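Side-chain contacts in VP5 (Halorubrum pleomorphic virus 6, PDB 6QGL), which probably acts as the membrane fusion protein of the viral envelope, merging it with the membrane of the archaeal host cell: residues V22-R27 and V66-I71; T113-N118 and T237-V242; A79-K84 and L271-E276; T117-S122 and Y204-V209. All blocks are in the same frame, centred on the assembly; numbering follows the deposited sequence.

Contact 1 (V22-R27 and V66-I71); sequences VGWTLR and VDNQNI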
loop_
_atom_site.group_PDB
_atom_site.type_symbol
_atom_site.label_atom_id
_atom_site.label_comp_id
_atom_site.label_asym_id
_atom_site.label_seq_id
_atom_site.Cartn_x
_atom_site.Cartn_y
_atom_site.Cartn_z
ATOM N N VAL A 22 -1.005 1.533 5.961
ATOM C CA VAL A 22 -0.194 0.751 6.900
ATOM C C VAL A 22 -0.969 0.531 8.214
ATOM O O VAL A 22 -0.479 -0.147 9.117
ATOM C CB VAL A 22 1.182 1.429 7.131
ATOM C CG1 VAL A 22 1.998 0.679 8.160
ATOM C CG2 VAL A 22 1.966 1.550 5.832
ATOM N N GLY A 23 -2.181 1.072 8.290
ATOM C CA GLY A 23 -3.035 0.962 9.469
ATOM C C GLY A 23 -3.351 -0.449 9.924
ATOM O O GLY A 23 -3.678 -0.659 11.094
ATOM N N TRP A 24 -3.239 -1.426 9.001
ATOM C CA TRP A 24 -3.491 -2.846 9.249
ATOM C C TRP A 24 -2.494 -3.459 10.242
ATOM O O TRP A 24 -2.788 -4.493 10.842
ATOM C CB TRP A 24 -3.527 -3.633 7.930
ATOM C CG TRP A 24 -2.221 -3.678 7.194
ATOM C CD1 TRP A 24 -1.769 -2.782 6.273
ATOM C CD2 TRP A 24 -1.226 -4.707 7.278
ATOM N NE1 TRP A 24 -0.534 -3.165 5.810
ATOM C CE2 TRP A 24 -0.189 -4.360 6.385
ATOM C CE3 TRP A 24 -1.121 -5.904 8.007
ATOM C CZ2 TRP A 24 0.956 -5.152 6.221
ATOM C CZ3 TRP A 24 0.010 -6.689 7.845
ATOM C CH2 TRP A 24 1.032 -6.316 6.958
ATOM N N THR A 25 -1.328 -2.813 10.416
ATOM C CA THR A 25 -0.298 -3.264 11.355
ATOM C C THR A 25 -0.521 -2.673 12.745
ATOM O O THR A 25 0.159 -3.081 13.682
ATOM C CB THR A 25 1.113 -2.913 10.843
ATOM O OG1 THR A 25 1.230 -1.498 10.700
ATOM C CG2 THR A 25 1.465 -3.611 9.543
ATOM N N LEU A 26 -1.443 -1.701 12.883
ATOM C CA LEU A 26 -1.686 -1.029 14.162
ATOM C C LEU A 26 -3.131 -1.073 14.656
ATOM O O LEU A 26 -3.364 -0.793 15.832
ATOM C CB LEU A 26 -1.192 0.433 14.094
ATOM C CG LEU A 26 0.258 0.644 13.635
ATOM C CD1 LEU A 26 0.496 2.069 13.221
ATOM C CD2 LEU A 26 1.253 0.221 14.705
ATOM N N ARG A 27 -4.100 -1.392 13.777
ATOM C CA ARG A 27 -5.529 -1.417 14.133
ATOM C C ARG A 27 -6.286 -2.436 13.299
ATOM O O ARG A 27 -5.771 -2.875 12.274
ATOM C CB ARG A 27 -6.169 -0.040 13.867
ATOM C CG ARG A 27 -5.562 1.111 14.636
ATOM C CD ARG A 27 -6.023 2.468 14.152
ATOM N NE ARG A 27 -5.559 2.766 12.800
ATOM C CZ ARG A 27 -4.387 3.313 12.497
ATOM N NH1 ARG A 27 -3.516 3.616 13.453
ATOM N NH2 ARG A 27 -4.075 3.558 11.235
ATOM N N VAL A 66 1.076 -6.338 0.470
ATOM C CA VAL A 66 2.106 -6.830 -0.445
ATOM C C VAL A 66 3.402 -5.976 -0.512
ATOM O O VAL A 66 4.484 -6.563 -0.463
ATOM C CB VAL A 66 1.483 -7.037 -1.857
ATOM C CG1 VAL A 66 2.514 -7.512 -2.873
ATOM C CG2 VAL A 66 0.298 -8.007 -1.807
ATOM N N ASP A 67 3.307 -4.637 -0.660
ATOM C CA ASP A 67 4.489 -3.773 -0.836
ATOM C C ASP A 67 5.009 -3.042 0.412
ATOM O O ASP A 67 5.874 -2.172 0.272
ATOM C CB ASP A 67 4.238 -2.742 -1.952
ATOM C CG ASP A 67 4.835 -3.077 -3.302
ATOM O OD1 ASP A 67 5.739 -3.941 -3.357
ATOM O OD2 ASP A 67 4.415 -2.461 -4.302
ATOM N N ASN A 68 4.530 -3.384 1.614
ATOM C CA ASN A 68 5.000 -2.710 2.829
ATOM C C ASN A 68 5.885 -3.628 3.696
ATOM O O ASN A 68 5.758 -3.658 4.920
ATOM C CB ASN A 68 3.813 -2.105 3.596
ATOM C CG ASN A 68 3.148 -0.929 2.906
ATOM O OD1 ASN A 68 1.941 -0.713 3.030
ATOM N ND2 ASN A 68 3.912 -0.132 2.173
ATOM N N GLN A 69 6.796 -4.362 3.038
ATOM C CA GLN A 69 7.712 -5.331 3.656
ATOM C C GLN A 69 8.725 -4.718 4.622
ATOM O O GLN A 69 8.944 -5.275 5.698
ATOM C CB GLN A 69 8.448 -6.131 2.572
ATOM C CG GLN A 69 7.534 -6.974 1.693
ATOM C CD GLN A 69 8.195 -7.327 0.387
ATOM O OE1 GLN A 69 8.539 -6.459 -0.425
ATOM N NE2 GLN A 69 8.378 -8.614 0.147
ATOM N N ASN A 70 9.349 -3.589 4.244
ATOM C CA ASN A 70 10.382 -2.940 5.054
ATOM C C ASN A 70 9.851 -2.125 6.250
ATOM O O ASN A 70 10.645 -1.454 6.913
ATOM C CB ASN A 70 11.307 -2.095 4.181
ATOM C CG ASN A 70 12.166 -2.910 3.248
ATOM O OD1 ASN A 70 12.977 -3.745 3.670
ATOM N ND2 ASN A 70 12.015 -2.680 1.956
ATOM N N ILE A 71 8.543 -2.197 6.550
ATOM C CA ILE A 71 7.966 -1.517 7.718
ATOM C C ILE A 71 7.637 -2.552 8.798
ATOM O O ILE A 71 7.139 -2.193 9.868
ATOM C CB ILE A 71 6.760 -0.579 7.403
ATOM C CG1 ILE A 71 5.579 -1.364 6.815
ATOM C CG2 ILE A 71 7.176 0.616 6.530
ATOM C CD1 ILE A 71 4.348 -0.756 6.851
#
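Val22 and Ile71 meet in a buried apolar core where the N-terminal part of the chain runs past the connection between helices 43-66 and 73-92. The two side chains reach toward each other tip to tip, the branched end of Val22 facing the terminal methyl of Ile71. The exact placement of that methyl is doubtful, since the model brings it too close to the valine, and only the general approach of the two ends can be relied on. Asn68 approaches Val22 at a slant, and its amide also lies near the edge of the Trp24 ring.

Residues 23-25 form a 3-10 turn. Val22 O takes both Thr25 N, at 3.1 Å, and Thr25 OG1, at 2.7 Å. The turn lays Thr25 CG2 over the centre of one face of the Trp24 indole, 3.5 Å above its plane. A membrane-spanning helix is predicted to reach as far as Leu26, but here the segment is folded into protein.

Helix 289-296 packs on Ile71 through Leu294, and Leu297 just beyond it touches Val22. Met239 of helix 229-257 meets Trp24, while Tyr348 of strand 347-352 touches both Asn68 and Ile71.

Contact 2 (T113-N118 and T237-V242); sequences TTVRTN and TEMDTV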
loop_
_atom_site.group_PDB
_atom_site.type_symbol
_atom_site.label_atom_id
_atom_site.label_comp_id
_atom_site.label_asym_id
_atom_site.label_seq_id
_atom_site.Cartn_x
_atom_site.Cartn_y
_atom_site.Cartn_z
ATOM N N THR A 113 -2.674 -11.367 16.574
ATOM C CA THR A 113 -3.994 -11.770 16.089
ATOM C C THR A 113 -4.565 -10.684 15.186
ATOM O O THR A 113 -5.012 -11.001 14.095
ATOM C CB THR A 113 -4.925 -12.162 17.251
ATOM O OG1 THR A 113 -4.315 -13.219 17.988
ATOM C CG2 THR A 113 -6.302 -12.622 16.779
ATOM N N THR A 114 -4.477 -9.412 15.605
ATOM C CA THR A 114 -4.961 -8.264 14.840
ATOM C C THR A 114 -4.248 -8.156 13.487
ATOM O O THR A 114 -4.922 -8.101 12.460
ATOM C CB THR A 114 -4.871 -6.991 15.695
ATOM O OG1 THR A 114 -5.615 -7.205 16.892
ATOM C CG2 THR A 114 -5.399 -5.756 14.984
ATOM N N VAL A 115 -2.899 -8.168 13.493
ATOM C CA VAL A 115 -2.047 -8.064 12.303
ATOM C C VAL A 115 -2.313 -9.231 11.345
ATOM O O VAL A 115 -2.559 -8.995 10.161
ATOM C CB VAL A 115 -0.540 -7.903 12.684
ATOM C CG1 VAL A 115 0.358 -7.926 11.451
ATOM C CG2 VAL A 115 -0.304 -6.627 13.480
ATOM N N ARG A 116 -2.310 -10.477 11.866
ATOM C CA ARG A 116 -2.560 -11.675 11.063
ATOM C C ARG A 116 -3.966 -11.713 10.497
ATOM O O ARG A 116 -4.114 -11.962 9.302
ATOM C CB ARG A 116 -2.258 -12.955 11.841
ATOM C CG ARG A 116 -0.781 -13.211 12.006
ATOM C CD ARG A 116 -0.508 -14.672 12.270
ATOM N NE ARG A 116 0.865 -14.853 12.712
ATOM C CZ ARG A 116 1.898 -15.096 11.912
ATOM N NH1 ARG A 116 1.715 -15.230 10.601
ATOM N NH2 ARG A 116 3.115 -15.214 12.413
ATOM N N THR A 117 -4.992 -11.446 11.337
ATOM C CA THR A 117 -6.401 -11.421 10.924
ATOM C C THR A 117 -6.596 -10.431 9.779
ATOM O O THR A 117 -7.217 -10.800 8.788
ATOM C CB THR A 117 -7.345 -11.181 12.122
ATOM O OG1 THR A 117 -7.178 -12.240 13.062
ATOM C CG2 THR A 117 -8.810 -11.118 11.724
ATOM N N ASN A 118 -6.022 -9.209 9.885
ATOM C CA ASN A 118 -6.117 -8.186 8.835
ATOM C C ASN A 118 -5.500 -8.660 7.528
ATOM O O ASN A 118 -6.106 -8.487 6.469
ATOM C CB ASN A 118 -5.459 -6.881 9.274
ATOM C CG ASN A 118 -6.174 -6.159 10.381
ATOM O OD1 ASN A 118 -7.335 -6.430 10.720
ATOM N ND2 ASN A 118 -5.473 -5.225 10.978
ATOM N N THR A 237 6.128 -14.945 5.761
ATOM C CA THR A 237 7.396 -15.408 6.341
ATOM C C THR A 237 8.079 -14.322 7.168
ATOM O O THR A 237 8.701 -14.637 8.182
ATOM C CB THR A 237 8.320 -16.010 5.276
ATOM O OG1 THR A 237 8.517 -15.061 4.230
ATOM C CG2 THR A 237 7.782 -17.316 4.706
ATOM N N GLU A 238 7.938 -13.047 6.752
ATOM C CA GLU A 238 8.493 -11.896 7.459
ATOM C C GLU A 238 7.721 -11.649 8.754
ATOM O O GLU A 238 8.333 -11.334 9.778
ATOM C CB GLU A 238 8.468 -10.655 6.566
ATOM C CG GLU A 238 9.644 -10.551 5.611
ATOM C CD GLU A 238 9.392 -9.753 4.343
ATOM O OE1 GLU A 238 8.680 -8.726 4.412
ATOM O OE2 GLU A 238 9.908 -10.154 3.274
ATOM N N MET A 239 6.383 -11.827 8.712
ATOM C CA MET A 239 5.484 -11.691 9.858
ATOM C C MET A 239 5.852 -12.727 10.922
ATOM O O MET A 239 5.928 -12.379 12.101
ATOM C CB MET A 239 4.034 -11.888 9.406
ATOM C CG MET A 239 3.034 -11.055 10.154
ATOM S SD MET A 239 1.419 -11.118 9.322
ATOM C CE MET A 239 1.607 -9.826 8.166
ATOM N N ASP A 240 6.126 -13.986 10.498
ATOM C CA ASP A 240 6.533 -15.075 11.392
ATOM C C ASP A 240 7.851 -14.730 12.073
ATOM O O ASP A 240 7.959 -14.903 13.288
ATOM C CB ASP A 240 6.668 -16.412 10.629
ATOM C CG ASP A 240 5.378 -17.027 10.132
ATOM O OD1 ASP A 240 4.307 -16.608 10.591
ATOM O OD2 ASP A 240 5.445 -17.939 9.287
ATOM N N THR A 241 8.829 -14.211 11.293
ATOM C CA THR A 241 10.149 -13.805 11.773
ATOM C C THR A 241 10.011 -12.753 12.871
ATOM O O THR A 241 10.570 -12.925 13.953
ATOM C CB THR A 241 11.023 -13.308 10.592
ATOM O OG1 THR A 241 11.090 -14.321 9.588
ATOM C CG2 THR A 241 12.431 -12.922 11.022
ATOM N N VAL A 242 9.249 -11.690 12.587
ATOM C CA VAL A 242 8.991 -10.558 13.468
ATOM C C VAL A 242 8.385 -11.005 14.803
ATOM O O VAL A 242 8.946 -10.664 15.840
ATOM C CB VAL A 242 8.153 -9.478 12.726
ATOM C CG1 VAL A 242 7.444 -8.529 13.687
ATOM C CG2 VAL A 242 9.026 -8.702 11.749
#
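An antiparallel pair of long helices, 97-140 and 229-257, is joined here by a salt bridge between Arg116 and Asp240 and by an apolar contact of Met239 with Val115. Over these segments the axes run 176° apart in direction and approach to 11.8 Å, a separation that longer side chains have to span.

Arg116 does so with a chain extended from CG to NE, crossing the aspartate at about a right angle. Its two terminal nitrogens converge on a single carboxylate oxygen. Arg116 NH2 lies 2.6 Å from Asp240 OD1, which receives it on its anti lone pair, whereas the bond from Arg116 NH1, 2.9 Å from the same OD1, is weak. Both are bent, and the guanidinium and carboxylate planes are turned 42° against each other, so this is a fork onto one oxygen and not a coplanar two-oxygen pair. Glu112 takes the NE side of the guanidinium and Tyr120 OH bonds to NH1; Glu236 brings a second negative charge close to Asp240, which the arginine probably helps to offset.

Met239 runs past Arg116 in the opposite direction, its CG over one face of the guanidinium and its SD 4.1 Å from Arg116 CG. A bend at the last torsion (chi3 -87°) turns the terminal methyl, CE, to Val115, beside the sulfur. There one valine branch touches both sulfur and methyl: Val115 CG1 lies 4.0 Å from Met239 SD and 4.0 Å from Met239 CE.

Contact 3 (A79-K84 and L271-E276); sequences AYTEAK and LVTPRE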
loop_
_atom_site.group_PDB
_atom_site.type_symbol
_atom_site.label_atom_id
_atom_site.label_comp_id
_atom_site.label_asym_id
_atom_site.label_seq_id
_atom_site.Cartn_x
_atom_site.Cartn_y
_atom_site.Cartn_z
ATOM N N ALA A 79 5.301 -4.280 18.968
ATOM C CA ALA A 79 5.077 -5.475 19.780
ATOM C C ALA A 79 5.947 -5.480 21.037
ATOM O O ALA A 79 5.475 -5.921 22.084
ATOM C CB ALA A 79 5.320 -6.724 18.956
ATOM N N TYR A 80 7.198 -4.964 20.941
ATOM C CA TYR A 80 8.120 -4.862 22.075
ATOM C C TYR A 80 7.615 -3.816 23.060
ATOM O O TYR A 80 7.626 -4.083 24.260
ATOM C CB TYR A 80 9.539 -4.473 21.622
ATOM C CG TYR A 80 10.528 -5.603 21.423
ATOM C CD1 TYR A 80 10.896 -6.432 22.482
ATOM C CD2 TYR A 80 11.199 -5.760 20.215
ATOM C CE1 TYR A 80 11.835 -7.449 22.311
ATOM C CE2 TYR A 80 12.150 -6.761 20.036
ATOM C CZ TYR A 80 12.464 -7.605 21.087
ATOM O OH TYR A 80 13.401 -8.591 20.898
ATOM N N THR A 81 7.176 -2.629 22.558
ATOM C CA THR A 81 6.658 -1.533 23.391
ATOM C C THR A 81 5.514 -2.051 24.255
ATOM O O THR A 81 5.590 -1.985 25.481
ATOM C CB THR A 81 6.189 -0.331 22.535
ATOM O OG1 THR A 81 7.207 0.054 21.615
ATOM C CG2 THR A 81 5.785 0.876 23.378
ATOM N N GLU A 82 4.498 -2.632 23.601
ATOM C CA GLU A 82 3.283 -3.142 24.228
ATOM C C GLU A 82 3.537 -4.247 25.254
ATOM O O GLU A 82 2.977 -4.190 26.350
ATOM C CB GLU A 82 2.271 -3.589 23.165
ATOM C CG GLU A 82 0.829 -3.585 23.661
ATOM C CD GLU A 82 -0.181 -4.390 22.859
ATOM O OE1 GLU A 82 0.083 -4.671 21.667
ATOM O OE2 GLU A 82 -1.251 -4.725 23.419
ATOM N N ALA A 83 4.394 -5.226 24.914
ATOM C CA ALA A 83 4.736 -6.336 25.803
ATOM C C ALA A 83 5.579 -5.907 26.998
ATOM O O ALA A 83 5.355 -6.413 28.100
ATOM C CB ALA A 83 5.449 -7.417 25.035
ATOM N N LYS A 84 6.548 -4.988 26.787
ATOM C CA LYS A 84 7.414 -4.485 27.860
ATOM C C LYS A 84 6.620 -3.733 28.903
ATOM O O LYS A 84 6.841 -3.953 30.088
ATOM C CB LYS A 84 8.548 -3.616 27.323
ATOM C CG LYS A 84 9.737 -4.431 26.942
ATOM C CD LYS A 84 10.742 -3.573 26.213
ATOM C CE LYS A 84 11.856 -4.423 25.659
ATOM N NZ LYS A 84 12.941 -3.606 25.081
ATOM N N LEU A 271 1.275 5.949 30.295
ATOM C CA LEU A 271 1.980 6.199 29.031
ATOM C C LEU A 271 1.070 6.096 27.801
ATOM O O LEU A 271 0.278 5.156 27.693
ATOM C CB LEU A 271 3.189 5.239 28.897
ATOM C CG LEU A 271 4.022 5.253 27.599
ATOM C CD1 LEU A 271 4.881 6.482 27.507
ATOM C CD2 LEU A 271 4.903 4.043 27.485
ATOM N N VAL A 272 1.196 7.072 26.881
ATOM C CA VAL A 272 0.476 7.115 25.609
ATOM C C VAL A 272 1.489 6.650 24.559
ATOM O O VAL A 272 2.418 7.388 24.212
ATOM C CB VAL A 272 -0.142 8.511 25.299
ATOM C CG1 VAL A 272 -0.783 8.540 23.912
ATOM C CG2 VAL A 272 -1.160 8.909 26.363
ATOM N N THR A 273 1.345 5.391 24.123
ATOM C CA THR A 273 2.238 4.731 23.168
ATOM C C THR A 273 2.099 5.320 21.761
ATOM O O THR A 273 0.991 5.734 21.411
ATOM C CB THR A 273 1.962 3.214 23.133
ATOM O OG1 THR A 273 0.712 2.974 22.488
ATOM C CG2 THR A 273 1.975 2.572 24.509
ATOM N N PRO A 274 3.165 5.292 20.912
ATOM C CA PRO A 274 3.024 5.801 19.531
ATOM C C PRO A 274 1.858 5.174 18.758
ATOM O O PRO A 274 1.222 5.873 17.965
ATOM C CB PRO A 274 4.376 5.471 18.897
ATOM C CG PRO A 274 5.325 5.447 20.037
ATOM C CD PRO A 274 4.547 4.829 21.162
ATOM N N ARG A 275 1.548 3.881 19.033
ATOM C CA ARG A 275 0.424 3.146 18.441
ATOM C C ARG A 275 -0.894 3.805 18.875
ATOM O O ARG A 275 -1.687 4.167 18.008
ATOM C CB ARG A 275 0.460 1.654 18.838
ATOM C CG ARG A 275 -0.586 0.792 18.133
ATOM C CD ARG A 275 -0.796 -0.547 18.816
ATOM N NE ARG A 275 -1.892 -1.299 18.200
ATOM C CZ ARG A 275 -2.417 -2.417 18.695
ATOM N NH1 ARG A 275 -1.959 -2.931 19.830
ATOM N NH2 ARG A 275 -3.411 -3.027 18.062
ATOM N N GLU A 276 -1.092 4.008 20.208
ATOM C CA GLU A 276 -2.272 4.661 20.798
ATOM C C GLU A 276 -2.463 6.079 20.251
ATOM O O GLU A 276 -3.593 6.469 19.967
ATOM C CB GLU A 276 -2.171 4.710 22.331
ATOM C CG GLU A 276 -2.526 3.406 23.025
ATOM C CD GLU A 276 -2.150 3.313 24.493
ATOM O OE1 GLU A 276 -1.200 4.009 24.922
ATOM O OE2 GLU A 276 -2.800 2.524 25.216
#
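The guanidinium of Arg275 receives the Glu82 carboxylate at its edge, with Glu82 CD in the guanidinium plane, and residues 79-84 meet neither of its faces. The pairing joins the middle of helix 73-92 to the start of helix 274-283, whose first turn is closed by a capping box. The two flat groups are turned 54° against each other. Glu82 OE1 lies 3.3 Å from Arg275 NH1, a long salt bridge without hydrogen-bond geometry, so the attraction is probably mainly electrostatic. CG stands opposite the backbone N in both residues (chi1 -156° in Glu82), and both side chains are extended, which lets them span the gap between the backbones. The firmer hold on Arg275 is the hydrogen bond from NE to Leu26 O, and Tyr111 of helix 97-140 touches both members of the ion pair.

Beside the charges, Thr81 and Thr273 face each other with their methyls, Thr81 CG2 being 4.3 Å from Thr273 CG2. That orientation leaves the hydroxyl of Thr81 to Gln472 and to His77 O, and the hydroxyl of Thr273 to its own helix. As N-cap, Thr273 accepts from Glu276 N on OG1 at 3.1 Å. The reciprocal bond of the box runs from Thr273 N to Glu276 OE1 at 3.0 Å, meeting that oxygen on its anti side, 15° out of the carboxylate plane.

Contact 4 (T117-S122 and Y204-V209); sequences TNFYKS and YNPKEV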
loop_
_atom_site.group_PDB
_atom_site.type_symbol
_atom_site.label_atom_id
_atom_site.label_comp_id
_atom_site.label_asym_id
_atom_site.label_seq_id
_atom_site.Cartn_x
_atom_site.Cartn_y
_atom_site.Cartn_z
ATOM N N THR A 117 -4.992 -11.446 11.337
ATOM C CA THR A 117 -6.401 -11.421 10.924
ATOM C C THR A 117 -6.596 -10.431 9.779
ATOM O O THR A 117 -7.217 -10.800 8.788
ATOM C CB THR A 117 -7.345 -11.181 12.122
ATOM O OG1 THR A 117 -7.178 -12.240 13.062
ATOM C CG2 THR A 117 -8.810 -11.118 11.724
ATOM N N ASN A 118 -6.022 -9.209 9.885
ATOM C CA ASN A 118 -6.117 -8.186 8.835
ATOM C C ASN A 118 -5.500 -8.660 7.528
ATOM O O ASN A 118 -6.106 -8.487 6.469
ATOM C CB ASN A 118 -5.459 -6.881 9.274
ATOM C CG ASN A 118 -6.174 -6.159 10.381
ATOM O OD1 ASN A 118 -7.335 -6.430 10.720
ATOM N ND2 ASN A 118 -5.473 -5.225 10.978
ATOM N N PHE A 119 -4.310 -9.277 7.614
ATOM C CA PHE A 119 -3.570 -9.811 6.480
ATOM C C PHE A 119 -4.350 -10.935 5.783
ATOM O O PHE A 119 -4.555 -10.857 4.570
ATOM C CB PHE A 119 -2.169 -10.270 6.927
ATOM C CG PHE A 119 -1.312 -10.870 5.842
ATOM C CD1 PHE A 119 -0.775 -10.074 4.837
ATOM C CD2 PHE A 119 -1.020 -12.229 5.838
ATOM C CE1 PHE A 119 0.011 -10.633 3.827
ATOM C CE2 PHE A 119 -0.221 -12.784 4.836
ATOM C CZ PHE A 119 0.293 -11.981 3.841
ATOM N N TYR A 120 -4.823 -11.946 6.548
ATOM C CA TYR A 120 -5.595 -13.063 5.987
ATOM C C TYR A 120 -6.973 -12.639 5.496
ATOM O O TYR A 120 -7.471 -13.227 4.536
ATOM C CB TYR A 120 -5.706 -14.241 6.967
ATOM C CG TYR A 120 -4.388 -14.786 7.469
ATOM C CD1 TYR A 120 -3.304 -14.952 6.612
ATOM C CD2 TYR A 120 -4.245 -15.192 8.792
ATOM C CE1 TYR A 120 -2.090 -15.452 7.072
ATOM C CE2 TYR A 120 -3.037 -15.699 9.262
ATOM C CZ TYR A 120 -1.964 -15.830 8.398
ATOM O OH TYR A 120 -0.776 -16.327 8.861
ATOM N N LYS A 121 -7.579 -11.612 6.132
ATOM C CA LYS A 121 -8.878 -11.068 5.730
ATOM C C LYS A 121 -8.804 -10.491 4.316
ATOM O O LYS A 121 -9.717 -10.735 3.528
ATOM C CB LYS A 121 -9.379 -10.004 6.721
ATOM C CG LYS A 121 -10.474 -10.505 7.658
ATOM C CD LYS A 121 -10.648 -9.638 8.904
ATOM C CE LYS A 121 -11.386 -8.334 8.698
ATOM N NZ LYS A 121 -11.218 -7.428 9.865
ATOM N N SER A 122 -7.707 -9.762 3.987
ATOM C CA SER A 122 -7.512 -9.167 2.660
ATOM C C SER A 122 -7.260 -10.224 1.579
ATOM O O SER A 122 -7.685 -10.024 0.439
ATOM C CB SER A 122 -6.423 -8.096 2.675
ATOM O OG SER A 122 -5.117 -8.641 2.617
ATOM N N TYR A 204 -3.207 -23.121 -3.195
ATOM C CA TYR A 204 -2.321 -22.328 -2.342
ATOM C C TYR A 204 -3.055 -21.263 -1.512
ATOM O O TYR A 204 -4.259 -21.052 -1.672
ATOM C CB TYR A 204 -1.178 -21.696 -3.175
ATOM C CG TYR A 204 -1.607 -20.604 -4.131
ATOM C CD1 TYR A 204 -2.200 -20.910 -5.352
ATOM C CD2 TYR A 204 -1.345 -19.265 -3.851
ATOM C CE1 TYR A 204 -2.581 -19.909 -6.241
ATOM C CE2 TYR A 204 -1.715 -18.256 -4.736
ATOM C CZ TYR A 204 -2.334 -18.583 -5.928
ATOM O OH TYR A 204 -2.694 -17.581 -6.793
ATOM N N ASN A 205 -2.303 -20.609 -0.618
ATOM C CA ASN A 205 -2.724 -19.528 0.276
ATOM C C ASN A 205 -1.454 -18.743 0.675
ATOM O O ASN A 205 -0.371 -19.167 0.262
ATOM C CB ASN A 205 -3.479 -20.090 1.504
ATOM C CG ASN A 205 -2.760 -21.145 2.312
ATOM O OD1 ASN A 205 -1.553 -21.084 2.555
ATOM N ND2 ASN A 205 -3.503 -22.133 2.778
ATOM N N PRO A 206 -1.502 -17.638 1.468
ATOM C CA PRO A 206 -0.248 -16.947 1.821
ATOM C C PRO A 206 0.770 -17.801 2.594
ATOM O O PRO A 206 1.956 -17.487 2.557
ATOM C CB PRO A 206 -0.723 -15.755 2.659
ATOM C CG PRO A 206 -2.134 -15.549 2.276
ATOM C CD PRO A 206 -2.663 -16.932 2.050
ATOM N N LYS A 207 0.320 -18.878 3.274
ATOM C CA LYS A 207 1.183 -19.750 4.084
ATOM C C LYS A 207 1.982 -20.785 3.287
ATOM O O LYS A 207 3.170 -20.962 3.558
ATOM C CB LYS A 207 0.380 -20.457 5.192
ATOM C CG LYS A 207 -0.076 -19.555 6.333
ATOM C CD LYS A 207 -0.783 -20.375 7.413
ATOM C CE LYS A 207 -1.086 -19.602 8.671
ATOM N NZ LYS A 207 0.142 -19.315 9.455
ATOM N N GLU A 208 1.333 -21.499 2.342
ATOM C CA GLU A 208 1.974 -22.573 1.569
ATOM C C GLU A 208 1.309 -22.861 0.223
ATOM O O GLU A 208 0.167 -22.458 -0.004
ATOM C CB GLU A 208 1.999 -23.880 2.400
ATOM C CG GLU A 208 0.616 -24.398 2.782
ATOM C CD GLU A 208 0.491 -25.882 3.063
ATOM O OE1 GLU A 208 1.209 -26.683 2.421
ATOM O OE2 GLU A 208 -0.355 -26.246 3.912
ATOM N N VAL A 209 2.022 -23.610 -0.643
ATOM C CA VAL A 209 1.542 -24.116 -1.930
ATOM C C VAL A 209 1.273 -25.603 -1.677
ATOM O O VAL A 209 2.217 -26.368 -1.450
ATOM C CB VAL A 209 2.548 -23.898 -3.097
ATOM C CG1 VAL A 209 2.053 -24.542 -4.386
ATOM C CG2 VAL A 209 2.819 -22.422 -3.327
#
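The turn between strands 201-204 and 209-213, the loop of a beta-hairpin, sets Pro206 and Lys207 against Phe119 and Tyr120 on helix 97-140. Asn205 comes first and shapes the turn as an Asx motif: Asn205 OD1 accepts from Glu208 N at 2.9 Å, nearly in line with its own C=O, and weakly from Lys207 N. The backbone bond from Asn205 N to Glu208 O closes the same turn.

Pro206 follows, its ring sliding past Phe119 in the opposite direction; Pro206 CB is 3.7 Å from Phe119 CE2. Helix 229-257 borders this patch, with Asn233 bonded to Pro206 O and Trp232 meeting the phenyl ring.

Lys207 crosses Tyr120 at about a right angle. Lys207 CE already lies 3.3 Å from Tyr120 OH, and the bend at the last torsion (chi4 -72°) folds NZ back to the same oxygen, to which Lys207 NZ gives a weak hydrogen bond of 3.2 Å. The stronger partners of Tyr120 OH are Glu236 and Arg116. With two cationic groups donating to it, the hydroxyl probably gives its own proton to Glu236, so that the phenol would link the hairpin lysine to the charge network between the helices.

Overall arrangement
From the N terminus, contact 1 closes first, bringing residues 22-27 to the end of helix 43-66, before any other contact opens. Contact 3 then opens on helix 73-92 and closes only at residues 271-276, and contacts 2 and 4 are both nested within its loop. These two start from overlapping parts of helix 97-140; contact 4 closes at the hairpin 204-209 and contact 2 later, on helix 229-257. Their centres lie about 10 Å apart, and Met239 touches Phe119 between them. Contact 1 meets helix 97-140 through Asn118 ND2, which hydrogen-bonds to the carbonyl oxygens of Trp24 and Arg27. Together the four tie the N-terminal segment, the helices and the four-stranded sheet.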